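Local coordinates for protein hydroquinone dioxygenase large subunit (Pseudomonas sp., PDB 4ZXA) that probably catalyses the iron(II)-dependent oxidative ring opening of hydroquinone, as the large subunit of the two-subunit hydroquinone 1,2-dioxygenase PnpCD, at residues L39-Y44 and I61-F66; Y95-L100 and N119-L124; W136-F141 and G155-E160. All coordinates share one frame; numbering follows the deposited sequence.

Contact 1: residues L39-Y44 and I61-F66; sequences LSRDEY and IPADIF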
ATOM      1  N   LEU E  39      -9.986   0.078  18.116  1.00 28.82           N
ATOM      2  CA  LEU E  39      -8.771  -0.298  17.418  1.00 32.51           C
ATOM      3  C   LEU E  39      -8.265  -1.693  17.827  1.00 32.92           C
ATOM      4  O   LEU E  39      -7.946  -1.929  19.002  1.00 27.80           O
ATOM      5  CB  LEU E  39      -7.691   0.758  17.663  1.00 30.53           C
ATOM      6  CG  LEU E  39      -8.141   2.157  17.247  1.00 32.94           C
ATOM      7  CD1 LEU E  39      -8.724   2.915  18.421  1.00 29.79           C
ATOM      8  CD2 LEU E  39      -6.968   2.919  16.633  1.00 32.17           C
ATOM      9  N   SER E  40      -8.190  -2.607  16.858  1.00 26.26           N
ATOM     10  CA  SER E  40      -7.623  -3.930  17.103  1.00 25.83           C
ATOM     11  C   SER E  40      -6.713  -4.321  15.957  1.00 26.48           C
ATOM     12  O   SER E  40      -6.791  -3.737  14.881  1.00 29.20           O
ATOM     13  CB  SER E  40      -8.729  -4.969  17.225  1.00 28.51           C
ATOM     14  OG  SER E  40      -9.326  -5.195  15.964  1.00 28.56           O
ATOM     15  N   ARG E  41      -5.870  -5.319  16.178  1.00 29.71           N
ATOM     16  CA  ARG E  41      -5.008  -5.826  15.123  1.00 28.45           C
ATOM     17  C   ARG E  41      -4.936  -7.343  15.167  1.00 29.60           C
ATOM     18  O   ARG E  41      -5.079  -7.950  16.220  1.00 26.49           O
ATOM     19  CB  ARG E  41      -3.606  -5.226  15.236  1.00 25.54           C
ATOM     20  CG  ARG E  41      -2.683  -5.971  16.176  1.00 24.53           C
ATOM     21  CD  ARG E  41      -1.237  -5.861  15.738  1.00 27.07           C
ATOM     22  NE  ARG E  41      -0.923  -6.774  14.646  1.00 27.80           N
ATOM     23  CZ  ARG E  41       0.288  -6.932  14.126  1.00 29.02           C
ATOM     24  NH1 ARG E  41       1.310  -6.240  14.595  1.00 22.20           N
ATOM     25  NH2 ARG E  41       0.476  -7.787  13.135  1.00 29.99           N
ATOM     26  N   ASP E  42      -4.715  -7.951  14.009  1.00 30.98           N
ATOM     27  CA  ASP E  42      -4.494  -9.383  13.938  1.00 28.54           C
ATOM     28  C   ASP E  42      -3.120  -9.660  13.345  1.00 29.98           C
ATOM     29  O   ASP E  42      -2.206  -8.860  13.490  1.00 34.07           O
ATOM     30  CB  ASP E  42      -5.593 -10.079  13.132  1.00 32.75           C
ATOM     31  CG  ASP E  42      -5.741  -9.517  11.743  1.00 31.33           C
ATOM     32  OD1 ASP E  42      -4.776  -8.917  11.242  1.00 27.91           O
ATOM     33  OD2 ASP E  42      -6.822  -9.678  11.152  1.00 30.39           O
ATOM     34  N   GLU E  43      -2.977 -10.797  12.681  1.00 27.52           N
ATOM     35  CA  GLU E  43      -1.687 -11.205  12.149  1.00 29.42           C
ATOM     36  C   GLU E  43      -1.235 -10.356  10.961  1.00 34.07           C
ATOM     37  O   GLU E  43      -0.046 -10.266  10.676  1.00 31.96           O
ATOM     38  CB  GLU E  43      -1.715 -12.686  11.772  1.00 28.71           C
ATOM     39  CG  GLU E  43      -1.834 -13.627  12.959  1.00 34.21           C
ATOM     40  CD  GLU E  43      -3.271 -13.907  13.352  1.00 34.18           C
ATOM     41  OE1 GLU E  43      -4.177 -13.238  12.825  1.00 37.17           O
ATOM     42  OE2 GLU E  43      -3.496 -14.797  14.192  1.00 29.99           O
ATOM     43  N   TYR E  44      -2.185  -9.735  10.273  1.00 27.71           N
ATOM     44  CA  TYR E  44      -1.863  -8.929   9.096  1.00 24.92           C
ATOM     45  C   TYR E  44      -2.367  -7.479   9.135  1.00 26.08           C
ATOM     46  O   TYR E  44      -1.753  -6.598   8.534  1.00 25.34           O
ATOM     47  CB  TYR E  44      -2.418  -9.590   7.830  1.00 27.01           C
ATOM     48  CG  TYR E  44      -1.546 -10.671   7.228  1.00 28.87           C
ATOM     49  CD1 TYR E  44      -2.001 -11.980   7.122  1.00 27.91           C
ATOM     50  CD2 TYR E  44      -0.277 -10.382   6.760  1.00 27.57           C
ATOM     51  CE1 TYR E  44      -1.219 -12.960   6.561  1.00 26.06           C
ATOM     52  CE2 TYR E  44       0.515 -11.359   6.197  1.00 29.72           C
ATOM     53  CZ  TYR E  44       0.043 -12.650   6.100  1.00 30.78           C
ATOM     54  OH  TYR E  44       0.837 -13.634   5.541  1.00 25.66           O
ATOM     55  N   ILE E  61      -6.131  -1.830   7.647  1.00 21.98           N
ATOM     56  CA  ILE E  61      -4.867  -1.306   7.176  1.00 22.36           C
ATOM     57  C   ILE E  61      -3.769  -2.303   7.544  1.00 22.82           C
ATOM     58  O   ILE E  61      -3.672  -2.717   8.698  1.00 22.78           O
ATOM     59  CB  ILE E  61      -4.566   0.065   7.805  1.00 21.65           C
ATOM     60  CG1 ILE E  61      -5.716   1.034   7.534  1.00 24.44           C
ATOM     61  CG2 ILE E  61      -3.257   0.613   7.293  1.00 16.84           C
ATOM     62  CD1 ILE E  61      -5.600   2.340   8.297  1.00 22.93           C
ATOM     63  N   PRO E  62      -2.950  -2.704   6.561  1.00 23.59           N
ATOM     64  CA  PRO E  62      -1.807  -3.605   6.804  1.00 24.43           C
ATOM     65  C   PRO E  62      -0.984  -3.106   7.996  1.00 27.36           C
ATOM     66  O   PRO E  62      -0.698  -1.910   8.071  1.00 22.14           O
ATOM     67  CB  PRO E  62      -0.980  -3.478   5.524  1.00 20.69           C
ATOM     68  CG  PRO E  62      -1.993  -3.085   4.469  1.00 22.74           C
ATOM     69  CD  PRO E  62      -2.990  -2.203   5.178  1.00 22.97           C
ATOM     70  N   ALA E  63      -0.604  -4.015   8.892  1.00 26.32           N
ATOM     71  CA  ALA E  63      -0.055  -3.661  10.196  1.00 20.27           C
ATOM     72  C   ALA E  63       1.230  -2.860  10.118  1.00 23.01           C
ATOM     73  O   ALA E  63       1.469  -1.983  10.955  1.00 23.83           O
ATOM     74  CB  ALA E  63       0.157  -4.919  11.042  1.00 20.40           C
ATOM     75  N   ASP E  64       2.076  -3.164   9.139  1.00 19.62           N
ATOM     76  CA  ASP E  64       3.297  -2.381   9.006  1.00 25.02           C
ATOM     77  C   ASP E  64       2.981  -0.942   8.582  1.00 23.47           C
ATOM     78  O   ASP E  64       3.480  -0.002   9.185  1.00 28.68           O
ATOM     79  CB  ASP E  64       4.336  -3.043   8.091  1.00 22.75           C
ATOM     80  CG  ASP E  64       3.809  -3.322   6.693  1.00 31.66           C
ATOM     81  OD1 ASP E  64       2.577  -3.247   6.479  1.00 23.57           O
ATOM     82  OD2 ASP E  64       4.645  -3.635   5.804  1.00 38.80           O
ATOM     83  N   ILE E  65       2.131  -0.773   7.574  1.00 21.30           N
ATOM     84  CA  ILE E  65       1.706   0.559   7.145  1.00 22.52           C
ATOM     85  C   ILE E  65       1.112   1.341   8.317  1.00 25.37           C
ATOM     86  O   ILE E  65       1.496   2.498   8.568  1.00 20.12           O
ATOM     87  CB  ILE E  65       0.735   0.474   5.937  1.00 23.41           C
ATOM     88  CG1 ILE E  65       1.481  -0.119   4.736  1.00 22.64           C
ATOM     89  CG2 ILE E  65       0.153   1.820   5.586  1.00 13.43           C
ATOM     90  CD1 ILE E  65       0.636  -0.255   3.503  1.00 20.02           C
ATOM     91  N   PHE E  66       0.215   0.687   9.055  1.00 21.72           N
ATOM     92  CA  PHE E  66      -0.432   1.303  10.208  1.00 19.04           C
ATOM     93  C   PHE E  66       0.558   1.754  11.266  1.00 23.73           C
ATOM     94  O   PHE E  66       0.474   2.884  11.749  1.00 21.05           O
ATOM     95  CB  PHE E  66      -1.431   0.353  10.859  1.00 23.53           C
ATOM     96  CG  PHE E  66      -2.250   0.994  11.935  1.00 17.70           C
ATOM     97  CD1 PHE E  66      -1.842   0.950  13.258  1.00 19.69           C
ATOM     98  CD2 PHE E  66      -3.433   1.647  11.621  1.00 17.53           C
ATOM     99  CE1 PHE E  66      -2.604   1.549  14.267  1.00 21.19           C
ATOM    100  CE2 PHE E  66      -4.209   2.249  12.623  1.00 19.71           C
ATOM    101  CZ  PHE E  66      -3.795   2.195  13.943  1.00 20.00           C
TER
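Arg41 lays the flat end of its side chain against the methyl of Ala63. Its CB points toward segment 61-66, and CG sits between the backbone N and the carbonyl carbon (chi1 86°). After an extended CD, the bend at chi3 (-79°) turns NE toward the carbonyl of the next residue, where NE and NH2 both bind Asp42 O, at 2.7 Å from NE and 2.9 Å from NH2, a side-on grip lying close to the guanidinium and carbonyl planes. The two bonds fix the rotation of the group, and one face is presented to Ala63, whose CB stands over it, offset toward the NH2 side, 3.6 Å from Arg41 NH2 and 3.7 Å from Arg41 CZ. Alanine suits the place because its short methyl lets the plane come close. At the tip, NH2 also donates to Ala153 O, while NH1 makes a weak bond to Trp136 O.

The contact sits where strand 55-62 of an antiparallel meander passes directly into helix 63-75, with Pro62 as N-cap. Phe66 N takes Pro62 O within the helix, but Ala63 N, in the first turn, has no helical acceptor. Tyr44 O supplies one, 2.8 Å from Ala63 N (N-H...O 151°), and also receives the CA-H of Pro62. An Asx turn presents this carbonyl: Asp42 OD1 accepts from Tyr44 N at 2.9 Å. The tyrosine ring leads away from the helix, and its hydroxyl bonds Glu249 of the second subunit, another copy of this protein. At the strand end of segment 39-44, Leu39 CD2 touches the edge of the Phe66 ring, 4.2 Å from Phe66 CZ.

Contact 2: residues Y95-L100 and N119-L124; sequences YGKVDL and NFETPL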
ATOM      1  N   TYR E  95      -4.125  21.599  18.015  1.00 31.00           N
ATOM      2  CA  TYR E  95      -3.250  22.215  19.011  1.00 36.73           C
ATOM      3  C   TYR E  95      -3.735  22.313  20.464  1.00 39.82           C
ATOM      4  O   TYR E  95      -3.749  23.387  21.054  1.00 33.78           O
ATOM      5  CB  TYR E  95      -2.770  23.556  18.466  1.00 33.85           C
ATOM      6  CG  TYR E  95      -2.525  23.463  16.981  1.00 34.83           C
ATOM      7  CD1 TYR E  95      -1.616  22.546  16.472  1.00 29.64           C
ATOM      8  CD2 TYR E  95      -3.226  24.250  16.087  1.00 29.86           C
ATOM      9  CE1 TYR E  95      -1.396  22.437  15.122  1.00 29.43           C
ATOM     10  CE2 TYR E  95      -3.012  24.147  14.734  1.00 30.01           C
ATOM     11  CZ  TYR E  95      -2.095  23.240  14.257  1.00 32.25           C
ATOM     12  OH  TYR E  95      -1.874  23.132  12.909  1.00 31.52           O
ATOM     13  N   GLY E  96      -4.161  21.177  21.007  1.00 34.42           N
ATOM     14  CA  GLY E  96      -4.672  21.076  22.365  1.00 41.84           C
ATOM     15  C   GLY E  96      -5.720  19.989  22.352  1.00 37.97           C
ATOM     16  O   GLY E  96      -5.889  19.223  23.294  1.00 40.37           O
ATOM     17  N   LYS E  97      -6.419  19.948  21.234  1.00 39.44           N
ATOM     18  CA  LYS E  97      -7.391  18.912  20.883  1.00 39.05           C
ATOM     19  C   LYS E  97      -6.990  18.282  19.542  1.00 35.67           C
ATOM     20  O   LYS E  97      -6.410  18.949  18.683  1.00 35.74           O
ATOM     21  CB  LYS E  97      -8.798  19.509  20.774  1.00 37.42           C
ATOM     22  CG  LYS E  97      -9.408  19.955  22.104  1.00 50.66           C
ATOM     23  CD  LYS E  97     -10.538  20.974  21.887  1.00 43.01           C
ATOM     24  CE  LYS E  97     -11.525  20.995  23.055  1.00 57.20           C
ATOM     25  NZ  LYS E  97     -10.874  21.195  24.388  1.00 62.65           N
ATOM     26  N   VAL E  98      -7.289  17.000  19.361  1.00 33.41           N
ATOM     27  CA  VAL E  98      -7.012  16.338  18.091  1.00 29.08           C
ATOM     28  C   VAL E  98      -8.230  15.564  17.610  1.00 31.07           C
ATOM     29  O   VAL E  98      -8.759  14.728  18.343  1.00 31.01           O
ATOM     30  CB  VAL E  98      -5.846  15.335  18.204  1.00 27.51           C
ATOM     31  CG1 VAL E  98      -5.706  14.550  16.909  1.00 22.68           C
ATOM     32  CG2 VAL E  98      -4.543  16.042  18.558  1.00 28.44           C
ATOM     33  N   ASP E  99      -8.663  15.834  16.380  1.00 26.63           N
ATOM     34  CA  ASP E  99      -9.716  15.046  15.752  1.00 25.19           C
ATOM     35  C   ASP E  99      -9.172  13.705  15.270  1.00 24.80           C
ATOM     36  O   ASP E  99      -8.153  13.657  14.595  1.00 23.91           O
ATOM     37  CB  ASP E  99     -10.303  15.789  14.552  1.00 26.88           C
ATOM     38  CG  ASP E  99     -11.409  16.746  14.937  1.00 30.52           C
ATOM     39  OD1 ASP E  99     -11.634  16.925  16.149  1.00 34.89           O
ATOM     40  OD2 ASP E  99     -12.050  17.334  14.035  1.00 31.04           O
ATOM     41  N   LEU E 100      -9.852  12.613  15.617  1.00 28.98           N
ATOM     42  CA  LEU E 100      -9.636  11.339  14.932  1.00 22.60           C
ATOM     43  C   LEU E 100     -10.817  11.120  14.011  1.00 21.34           C
ATOM     44  O   LEU E 100     -11.964  11.172  14.454  1.00 26.59           O
ATOM     45  CB  LEU E 100      -9.525  10.173  15.909  1.00 19.27           C
ATOM     46  CG  LEU E 100      -9.323   8.807  15.258  1.00 21.51           C
ATOM     47  CD1 LEU E 100      -8.117   8.804  14.320  1.00 23.94           C
ATOM     48  CD2 LEU E 100      -9.133   7.755  16.325  1.00 28.00           C
ATOM     49  N   ASN E 119     -13.480  14.248  18.623  1.00 34.00           N
ATOM     50  CA  ASN E 119     -12.429  15.124  19.140  1.00 32.61           C
ATOM     51  C   ASN E 119     -11.865  14.624  20.462  1.00 31.13           C
ATOM     52  O   ASN E 119     -12.584  14.025  21.255  1.00 34.57           O
ATOM     53  CB  ASN E 119     -12.965  16.540  19.298  1.00 27.84           C
ATOM     54  CG  ASN E 119     -11.873  17.549  19.582  1.00 35.50           C
ATOM     55  OD1 ASN E 119     -11.637  17.922  20.732  1.00 42.23           O
ATOM     56  ND2 ASN E 119     -11.200  18.002  18.532  1.00 32.14           N
ATOM     57  N   PHE E 120     -10.577  14.856  20.698  1.00 31.98           N
ATOM     58  CA  PHE E 120      -9.926  14.317  21.892  1.00 33.63           C
ATOM     59  C   PHE E 120      -8.921  15.286  22.501  1.00 34.38           C
ATOM     60  O   PHE E 120      -8.242  16.016  21.787  1.00 37.63           O
ATOM     61  CB  PHE E 120      -9.222  12.993  21.575  1.00 27.80           C
ATOM     62  CG  PHE E 120     -10.158  11.873  21.225  1.00 31.05           C
ATOM     63  CD1 PHE E 120     -10.695  11.065  22.212  1.00 31.86           C
ATOM     64  CD2 PHE E 120     -10.487  11.608  19.902  1.00 33.28           C
ATOM     65  CE1 PHE E 120     -11.553  10.011  21.896  1.00 31.36           C
ATOM     66  CE2 PHE E 120     -11.353  10.557  19.573  1.00 34.73           C
ATOM     67  CZ  PHE E 120     -11.889   9.758  20.578  1.00 31.88           C
ATOM     68  N   GLU E 121      -8.829  15.288  23.828  1.00 32.81           N
ATOM     69  CA  GLU E 121      -7.780  16.039  24.505  1.00 34.17           C
ATOM     70  C   GLU E 121      -6.455  15.376  24.158  1.00 35.51           C
ATOM     71  O   GLU E 121      -6.281  14.170  24.346  1.00 36.24           O
ATOM     72  CB  GLU E 121      -7.992  16.032  26.021  1.00 37.24           C
ATOM     73  CG  GLU E 121      -9.299  16.674  26.499  1.00 35.05           C
ATOM     74  CD  GLU E 121      -9.342  18.176  26.264  1.00 53.19           C
ATOM     75  OE1 GLU E 121      -8.266  18.818  26.262  1.00 59.12           O
ATOM     76  OE2 GLU E 121     -10.455  18.715  26.076  1.00 59.37           O
ATOM     77  N   THR E 122      -5.515  16.155  23.652  1.00 33.72           N
ATOM     78  CA  THR E 122      -4.272  15.574  23.165  1.00 32.18           C
ATOM     79  C   THR E 122      -3.669  14.473  24.056  1.00 33.01           C
ATOM     80  O   THR E 122      -3.300  13.405  23.566  1.00 36.29           O
ATOM     81  CB  THR E 122      -3.246  16.662  22.876  1.00 31.24           C
ATOM     82  OG1 THR E 122      -3.786  17.544  21.886  1.00 33.14           O
ATOM     83  CG2 THR E 122      -1.953  16.058  22.360  1.00 29.77           C
ATOM     84  N   PRO E 123      -3.581  14.714  25.366  1.00 31.22           N
ATOM     85  CA  PRO E 123      -2.901  13.705  26.189  1.00 28.46           C
ATOM     86  C   PRO E 123      -3.584  12.337  26.192  1.00 34.91           C
ATOM     87  O   PRO E 123      -2.885  11.324  26.301  1.00 31.44           O
ATOM     88  CB  PRO E 123      -2.911  14.320  27.599  1.00 32.62           C
ATOM     89  CG  PRO E 123      -3.120  15.780  27.378  1.00 37.18           C
ATOM     90  CD  PRO E 123      -3.979  15.897  26.148  1.00 32.03           C
ATOM     91  N   LEU E 124      -4.911  12.301  26.075  1.00 31.67           N
ATOM     92  CA  LEU E 124      -5.636  11.029  26.050  1.00 30.97           C
ATOM     93  C   LEU E 124      -5.346  10.221  24.771  1.00 31.75           C
ATOM     94  O   LEU E 124      -4.939   9.050  24.836  1.00 29.05           O
ATOM     95  CB  LEU E 124      -7.145  11.252  26.226  1.00 34.44           C
ATOM     96  CG  LEU E 124      -8.026  10.006  26.081  1.00 42.99           C
ATOM     97  CD1 LEU E 124      -7.626   8.929  27.088  1.00 42.02           C
ATOM     98  CD2 LEU E 124      -9.510  10.345  26.198  1.00 37.86           C
TER
HETATM   99  O   HOH W   1      -2.589  18.788  19.881  1.00 31.49           O
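Val98 N donates to Phe120 O at 2.8 Å, and the return bond from Phe120 N to Val98 O, at 3.0 Å, is weak, so this hydrogen-bonded antiparallel pair is held unevenly. Lys97-Glu121 and Asp99-Asn119 flank it as non-hydrogen-bonded pairs, and their polar side chains share the face opposite Val98 and Phe120, where two bonds form. Asn119 ND2 reaches Asp99 OD1 at 2.7 Å in an almost straight bond (171°), the amide and carboxylate planes being 83° apart. Asn119 OD1 lies beside the aliphatic part of Lys97, 3.3 Å from Lys97 CB. The lysine then runs alongside Glu121 and closes a salt bridge, Lys97 NZ to Glu121 OE2, at 3.0 Å.

Strand 116-121, outermost within this chain in an eight-stranded sheet of this cupin-type protein, ends here in helix 122-136. Glu121 is the N-cap, and Thr122 N at the helix start gives its hydrogen to Gly96 O at 3.1 Å, nearly straight (174°). Glycine suits position 96, whose backbone angles would jam a side chain against the preceding carbonyl O. A water accepts from Gly96 N and bonds Thr122 OG1. On the apolar face Leu100 CB meets Phe120 CE2 at 4.1 Å, and Leu34 packs on both side chains.

Contact 3: residues W136-F141 and G155-E160; sequences WTNATF and GRKNGE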
ATOM      1  N   TRP E 136       1.388  -3.403  19.777  1.00 27.25           N
ATOM      2  CA  TRP E 136       1.345  -3.997  18.439  1.00 27.93           C
ATOM      3  C   TRP E 136       2.710  -4.098  17.746  1.00 31.87           C
ATOM      4  O   TRP E 136       2.835  -4.717  16.674  1.00 27.17           O
ATOM      5  CB  TRP E 136       0.359  -3.244  17.543  1.00 30.43           C
ATOM      6  CG  TRP E 136      -1.051  -3.274  18.046  1.00 31.97           C
ATOM      7  CD1 TRP E 136      -1.506  -3.893  19.172  1.00 24.05           C
ATOM      8  CD2 TRP E 136      -2.192  -2.663  17.435  1.00 29.43           C
ATOM      9  NE1 TRP E 136      -2.855  -3.705  19.300  1.00 25.89           N
ATOM     10  CE2 TRP E 136      -3.302  -2.950  18.247  1.00 27.55           C
ATOM     11  CE3 TRP E 136      -2.379  -1.903  16.276  1.00 23.97           C
ATOM     12  CZ2 TRP E 136      -4.585  -2.502  17.944  1.00 24.80           C
ATOM     13  CZ3 TRP E 136      -3.654  -1.458  15.976  1.00 25.81           C
ATOM     14  CH2 TRP E 136      -4.738  -1.759  16.804  1.00 23.98           C
ATOM     15  N   THR E 137       3.728  -3.499  18.353  1.00 21.51           N
ATOM     16  CA  THR E 137       5.059  -3.581  17.786  1.00 26.39           C
ATOM     17  C   THR E 137       5.887  -4.693  18.422  1.00 27.82           C
ATOM     18  O   THR E 137       6.314  -4.591  19.565  1.00 31.78           O
ATOM     19  CB  THR E 137       5.814  -2.257  17.907  1.00 25.49           C
ATOM     20  OG1 THR E 137       5.004  -1.196  17.382  1.00 22.20           O
ATOM     21  CG2 THR E 137       7.126  -2.336  17.136  1.00 28.03           C
ATOM     22  N   ASN E 138       6.119  -5.744  17.651  1.00 23.81           N
ATOM     23  CA  ASN E 138       6.886  -6.887  18.089  1.00 27.04           C
ATOM     24  C   ASN E 138       8.357  -6.575  18.048  1.00 28.65           C
ATOM     25  O   ASN E 138       8.760  -5.590  17.440  1.00 31.14           O
ATOM     26  CB  ASN E 138       6.586  -8.073  17.179  1.00 28.62           C
ATOM     27  CG  ASN E 138       5.121  -8.422  17.167  1.00 28.67           C
ATOM     28  OD1 ASN E 138       4.464  -8.399  18.212  1.00 30.39           O
ATOM     29  ND2 ASN E 138       4.588  -8.716  15.984  1.00 29.60           N
ATOM     30  N   ALA E 139       9.154  -7.431  18.679  1.00 32.09           N
ATOM     31  CA  ALA E 139      10.586  -7.186  18.868  1.00 31.81           C
ATOM     32  C   ALA E 139      11.331  -7.222  17.547  1.00 35.29           C
ATOM     33  O   ALA E 139      12.510  -6.891  17.476  1.00 40.97           O
ATOM     34  CB  ALA E 139      11.174  -8.215  19.816  1.00 30.14           C
ATOM     35  N   THR E 140      10.613  -7.594  16.501  1.00 28.22           N
ATOM     36  CA  THR E 140      11.206  -7.914  15.232  1.00 27.05           C
ATOM     37  C   THR E 140      10.969  -6.767  14.224  1.00 30.53           C
ATOM     38  O   THR E 140      11.436  -6.810  13.091  1.00 28.27           O
ATOM     39  CB  THR E 140      10.594  -9.248  14.754  1.00 29.60           C
ATOM     40  OG1 THR E 140      11.533  -9.991  13.967  1.00 37.54           O
ATOM     41  CG2 THR E 140       9.318  -9.009  13.988  1.00 24.56           C
ATOM     42  N   PHE E 141      10.271  -5.727  14.665  1.00 26.98           N
ATOM     43  CA  PHE E 141       9.826  -4.652  13.779  1.00 25.66           C
ATOM     44  C   PHE E 141      10.058  -3.255  14.367  1.00 27.09           C
ATOM     45  O   PHE E 141       9.590  -2.936  15.458  1.00 25.83           O
ATOM     46  CB  PHE E 141       8.337  -4.842  13.444  1.00 26.42           C
ATOM     47  CG  PHE E 141       7.773  -3.812  12.498  1.00 25.04           C
ATOM     48  CD1 PHE E 141       8.060  -3.868  11.138  1.00 24.02           C
ATOM     49  CD2 PHE E 141       6.925  -2.809  12.959  1.00 25.11           C
ATOM     50  CE1 PHE E 141       7.538  -2.928  10.249  1.00 22.88           C
ATOM     51  CE2 PHE E 141       6.400  -1.870  12.080  1.00 27.89           C
ATOM     52  CZ  PHE E 141       6.712  -1.930  10.716  1.00 27.41           C
ATOM     53  N   GLY E 155       2.211 -11.239  12.076  1.00 34.41           N
ATOM     54  CA  GLY E 155       2.153 -12.443  12.883  1.00 33.44           C
ATOM     55  C   GLY E 155       1.510 -12.180  14.229  1.00 38.82           C
ATOM     56  O   GLY E 155       0.860 -11.154  14.436  1.00 36.64           O
ATOM     57  N   ARG E 156       1.702 -13.102  15.159  1.00 30.98           N
ATOM     58  CA  ARG E 156       1.120 -12.952  16.475  1.00 30.41           C
ATOM     59  C   ARG E 156       2.043 -12.158  17.404  1.00 33.95           C
ATOM     60  O   ARG E 156       3.234 -11.979  17.119  1.00 28.39           O
ATOM     61  CB  ARG E 156       0.752 -14.330  17.028  1.00 31.31           C
ATOM     62  CG  ARG E 156      -0.265 -15.011  16.137  1.00 33.77           C
ATOM     63  CD  ARG E 156      -0.646 -16.403  16.600  1.00 40.44           C
ATOM     64  NE  ARG E 156      -1.716 -16.957  15.772  1.00 37.18           N
ATOM     65  CZ  ARG E 156      -2.047 -18.244  15.746  1.00 44.83           C
ATOM     66  NH1 ARG E 156      -1.388 -19.116  16.504  1.00 44.55           N
ATOM     67  NH2 ARG E 156      -3.032 -18.659  14.959  1.00 29.52           N
ATOM     68  N   LYS E 157       1.482 -11.641  18.491  1.00 30.71           N
ATOM     69  CA  LYS E 157       2.277 -10.845  19.413  1.00 32.82           C
ATOM     70  C   LYS E 157       3.573 -11.562  19.733  1.00 30.77           C
ATOM     71  O   LYS E 157       3.597 -12.777  19.915  1.00 31.01           O
ATOM     72  CB  LYS E 157       1.506 -10.559  20.695  1.00 35.13           C
ATOM     73  CG  LYS E 157       2.361  -9.909  21.770  1.00 32.62           C
ATOM     74  CD  LYS E 157       2.781  -8.499  21.404  1.00 29.52           C
ATOM     75  CE  LYS E 157       3.541  -7.888  22.565  1.00 32.48           C
ATOM     76  NZ  LYS E 157       3.524  -6.420  22.578  1.00 30.27           N
ATOM     77  N   ASN E 158       4.665 -10.815  19.790  1.00 31.55           N
ATOM     78  CA  ASN E 158       5.953 -11.462  19.928  1.00 28.17           C
ATOM     79  C   ASN E 158       7.050 -10.536  20.448  1.00 36.58           C
ATOM     80  O   ASN E 158       7.939 -10.102  19.699  1.00 33.72           O
ATOM     81  CB  ASN E 158       6.361 -12.098  18.606  1.00 31.48           C
ATOM     82  CG  ASN E 158       7.594 -12.956  18.746  1.00 41.14           C
ATOM     83  OD1 ASN E 158       8.409 -12.734  19.643  1.00 36.20           O
ATOM     84  ND2 ASN E 158       7.731 -13.960  17.882  1.00 38.69           N
ATOM     85  N   GLY E 159       6.984 -10.248  21.743  1.00 32.84           N
ATOM     86  CA  GLY E 159       7.926  -9.343  22.362  1.00 30.18           C
ATOM     87  C   GLY E 159       7.557  -7.884  22.171  1.00 35.13           C
ATOM     88  O   GLY E 159       6.477  -7.539  21.682  1.00 29.22           O
ATOM     89  N   GLU E 160       8.472  -7.020  22.577  1.00 33.59           N
ATOM     90  CA  GLU E 160       8.264  -5.593  22.488  1.00 35.54           C
ATOM     91  C   GLU E 160       9.479  -5.014  21.795  1.00 33.84           C
ATOM     92  O   GLU E 160      10.488  -5.704  21.617  1.00 37.84           O
ATOM     93  CB  GLU E 160       8.107  -4.986  23.890  1.00 35.72           C
ATOM     94  CG  GLU E 160       6.713  -5.112  24.483  1.00 34.44           C
ATOM     95  CD  GLU E 160       6.620  -4.572  25.910  1.00 43.91           C
ATOM     96  OE1 GLU E 160       7.672  -4.284  26.522  1.00 45.00           O
ATOM     97  OE2 GLU E 160       5.489  -4.441  26.425  1.00 44.88           O
TER
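Asn138 OD1 takes the backbone hydrogen of Asn158 N at 2.9 Å, in a bent bond (136°) whose donor stands well above the amide plane, 65° out of it. The asparagine opens a type I beta turn, Asn138 to Phe141, just after helix 122-136 ends. Segment 155-160, without regular structure, lies beside that turn, so side-chain and backbone bonds, not strand pairing, join two loops. Asn138 CG is anti to its own carbonyl carbon, beside the backbone N. From there the two ends of the amide are divided: OD1 serves Asn158 N, while ND2 donates to Tyr29 OH. Asparagine suits the position because one short group carries both an acceptor and a donor.

The second bond runs from backbone to backbone. Ala139 N points almost directly at Asn158 O, 3.1 Å away (177°), while the turn closes behind it with Phe141 N on Asn138 O at 3.2 Å.

Lys157 lies against the same amide. Its bend at chi2 brings CD to 3.6 Å from Asn138 OD1, and NZ continues to Asp135 O, a carbonyl at the end of the helix where a positive charge would probably be welcome. Arg156 turns away from the turn: its NE forms a salt bridge with Glu43, and its NH1 reaches Ala9 O and Asn7 O of the small-subunit chain, bringing segment 155-160 to a subunit interface. At Gly159 the backbone angles would press a side chain onto the carbonyl O of Asn158, which suits glycine. Last along the segment, Glu160 O receives the CA-H of Ala139, at 3.1 Å from Ala139 CA, and also lies 3.2 Å from Ala139 CB.

Taken from the N terminus, the three contacts follow one another in series, neither nesting nor crossing. Contact 1 closes the chain around the hairpin of strands 45-52 and 55-62, fixing the start of helix 63-75. Contact 2 comes next, spanning helix 107-111 and joining strand 97-102 to edge strand 116-121 and to the helix start that follows it. Contact 3 closes an irregular loop just beyond the other end of that helix, 122-136. Contacts 1 and 3 touch, their centres about 12 Å apart: Glu43 O probably accepts from Gly155 N, and the Trp136 indole packs on the backbone of Ser40. Contact 2 stands apart, its centre about 23 Å from that of contact 1 and 27 Å from that of contact 3.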